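Long-range contact in threonine--tRNA ligase catalytic subunit (Aeropyrum pernix, PDB 3A32), which probably catalyses the ATP-dependent attachment of threonine to its tRNA as a zinc-binding homodimeric class II synthetase: residues K216-S221 against G252-Y257. Residues are numbered along the deposited sequence; the frame is centred on the assembly and turned at random.
Sequences KEFMGS and GEAAFY
Met219 N donates the one hydrogen bond between the two loops, to Phe256 O at 2.9 Å. Weaker CA-H...O contacts flank it, from Phe218 CA to the same oxygen and from Phe256 CA to Glu217 O, which also lies 3.1 Å from Phe256 CB. The buried Phe218 ring comes in edge first. Its chi1 of -59° sets CG beside the backbone N. The ring's rim meets a row of backbone oxygens, CE1 at 3.3 Å from Ala254 O, CD1 by Ala255 O and CZ by Gly252 O; the slightly positive C-H edge probably suits them. Apolar contact is sparser: CE1 rests on Ala254 CB, while Met219 CG, 3.2 Å from Phe256 O, lies more loosely by Phe256 CD1, with SD near Tyr257 CB. An alanine in place of Phe218 would probably open a gap beside these three carbonyls and cost Trp225 its edge-to-face partner. The contact joins the loop before helix 222-243 to the one before strand 260-268 in the catalytic core, where the side chain of Tyr257 is about 5 Å from that of the zinc ligand His310. One hydrogen bond, backed by C-H...O and ring-edge contacts, implies a junction in which side chains largely meet the other loop's backbone oxygens.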
loop_
_atom_site.group_PDB
_atom_site.type_symbol
_atom_site.label_atom_id
_atom_site.label_comp_id
_atom_site.label_asym_id
_atom_site.label_seq_id
_atom_site.Cartn_x
_atom_site.Cartn_y
_atom_site.Cartn_z
ATOM N N LYS A 216 9.741 -19.044 -36.090
ATOM C CA LYS A 216 8.486 -19.799 -36.068
ATOM C C LYS A 216 7.931 -19.998 -34.620
ATOM O O LYS A 216 7.214 -19.109 -34.110
ATOM C CB LYS A 216 8.643 -21.111 -36.828
ATOM C CG LYS A 216 7.330 -21.638 -37.374
ATOM C CD LYS A 216 7.609 -22.646 -38.484
ATOM C CE LYS A 216 7.085 -24.034 -38.155
ATOM N NZ LYS A 216 7.857 -24.835 -37.101
ATOM N N GLU A 217 8.234 -21.098 -33.925
ATOM C CA GLU A 217 7.649 -21.149 -32.583
ATOM C C GLU A 217 8.272 -20.177 -31.582
ATOM O O GLU A 217 7.595 -19.782 -30.618
ATOM C CB GLU A 217 7.281 -22.539 -31.975
ATOM C CG GLU A 217 7.909 -23.800 -32.467
ATOM C CD GLU A 217 7.605 -24.075 -33.919
ATOM O OE1 GLU A 217 6.504 -24.571 -34.221
ATOM O OE2 GLU A 217 8.496 -23.794 -34.757
ATOM N N PHE A 218 9.498 -19.728 -31.881
ATOM C CA PHE A 218 10.172 -18.630 -31.165
ATOM C C PHE A 218 10.269 -17.396 -32.039
ATOM O O PHE A 218 11.042 -17.376 -33.031
ATOM C CB PHE A 218 11.548 -19.068 -30.659
ATOM C CG PHE A 218 11.485 -20.242 -29.748
ATOM C CD1 PHE A 218 11.036 -20.098 -28.432
ATOM C CD2 PHE A 218 11.821 -21.504 -30.204
ATOM C CE1 PHE A 218 10.954 -21.184 -27.597
ATOM C CE2 PHE A 218 11.748 -22.611 -29.365
ATOM C CZ PHE A 218 11.312 -22.460 -28.064
ATOM N N MET A 219 9.504 -16.363 -31.696
ATOM C CA MET A 219 9.469 -15.149 -32.506
ATOM C C MET A 219 10.744 -14.293 -32.346
ATOM O O MET A 219 11.484 -14.405 -31.367
ATOM C CB MET A 219 8.215 -14.325 -32.184
ATOM C CG MET A 219 8.263 -13.667 -30.767
ATOM S SD MET A 219 7.180 -12.247 -30.715
ATOM C CE MET A 219 8.003 -11.099 -31.838
ATOM N N GLY A 220 10.990 -13.420 -33.305
ATOM C CA GLY A 220 12.133 -12.528 -33.216
ATOM C C GLY A 220 13.303 -13.017 -34.045
ATOM O O GLY A 220 13.209 -14.027 -34.793
ATOM N N SER A 221 14.420 -12.313 -33.896
ATOM C CA SER A 221 15.558 -12.550 -34.718
ATOM C C SER A 221 16.534 -13.412 -33.926
ATOM O O SER A 221 16.503 -13.399 -32.691
ATOM C CB SER A 221 16.186 -11.209 -35.104
ATOM O OG SER A 221 16.591 -10.463 -33.963
ATOM N N GLY A 252 14.785 -25.274 -25.758
ATOM C CA GLY A 252 13.444 -25.353 -26.297
ATOM C C GLY A 252 12.332 -25.060 -25.316
ATOM O O GLY A 252 11.162 -25.212 -25.670
ATOM N N GLU A 253 12.664 -24.629 -24.096
ATOM C CA GLU A 253 11.623 -24.388 -23.072
ATOM C C GLU A 253 11.218 -22.943 -22.900
ATOM O O GLU A 253 10.298 -22.650 -22.135
ATOM C CB GLU A 253 11.973 -24.969 -21.692
ATOM C CG GLU A 253 12.270 -26.499 -21.657
ATOM C CD GLU A 253 11.094 -27.437 -21.978
ATOM O OE1 GLU A 253 9.924 -27.002 -22.092
ATOM O OE2 GLU A 253 11.362 -28.652 -22.125
ATOM N N ALA A 254 11.894 -22.032 -23.584
ATOM C CA ALA A 254 11.550 -20.596 -23.457
ATOM C C ALA A 254 10.102 -20.323 -23.874
ATOM O O ALA A 254 9.499 -21.104 -24.601
ATOM C CB ALA A 254 12.504 -19.741 -24.286
ATOM N N ALA A 255 9.549 -19.209 -23.425
ATOM C CA ALA A 255 8.315 -18.664 -24.043
ATOM C C ALA A 255 8.569 -18.355 -25.525
ATOM O O ALA A 255 9.701 -18.078 -25.907
ATOM C CB ALA A 255 7.891 -17.379 -23.335
ATOM N N PHE A 256 7.513 -18.334 -26.327
ATOM C CA PHE A 256 7.598 -17.878 -27.718
ATOM C C PHE A 256 8.197 -16.498 -27.878
ATOM O O PHE A 256 8.746 -16.214 -28.943
ATOM C CB PHE A 256 6.240 -17.982 -28.489
ATOM C CG PHE A 256 5.207 -16.900 -28.136
ATOM C CD1 PHE A 256 5.160 -15.698 -28.846
ATOM C CD2 PHE A 256 4.271 -17.118 -27.107
ATOM C CE1 PHE A 256 4.227 -14.700 -28.540
ATOM C CE2 PHE A 256 3.315 -16.143 -26.761
ATOM C CZ PHE A 256 3.290 -14.912 -27.476
ATOM N N TYR A 257 8.086 -15.639 -26.861
ATOM C CA TYR A 257 8.577 -14.235 -26.945
ATOM C C TYR A 257 9.880 -13.958 -26.229
ATOM O O TYR A 257 10.274 -12.788 -26.151
ATOM C CB TYR A 257 7.543 -13.209 -26.414
ATOM C CG TYR A 257 7.007 -13.591 -25.054
ATOM C CD1 TYR A 257 7.590 -13.129 -23.874
ATOM C CD2 TYR A 257 5.927 -14.481 -24.953
ATOM C CE1 TYR A 257 7.073 -13.528 -22.616
ATOM C CE2 TYR A 257 5.416 -14.883 -23.724
ATOM C CZ TYR A 257 5.978 -14.389 -22.562
ATOM O OH TYR A 257 5.432 -14.831 -21.373
#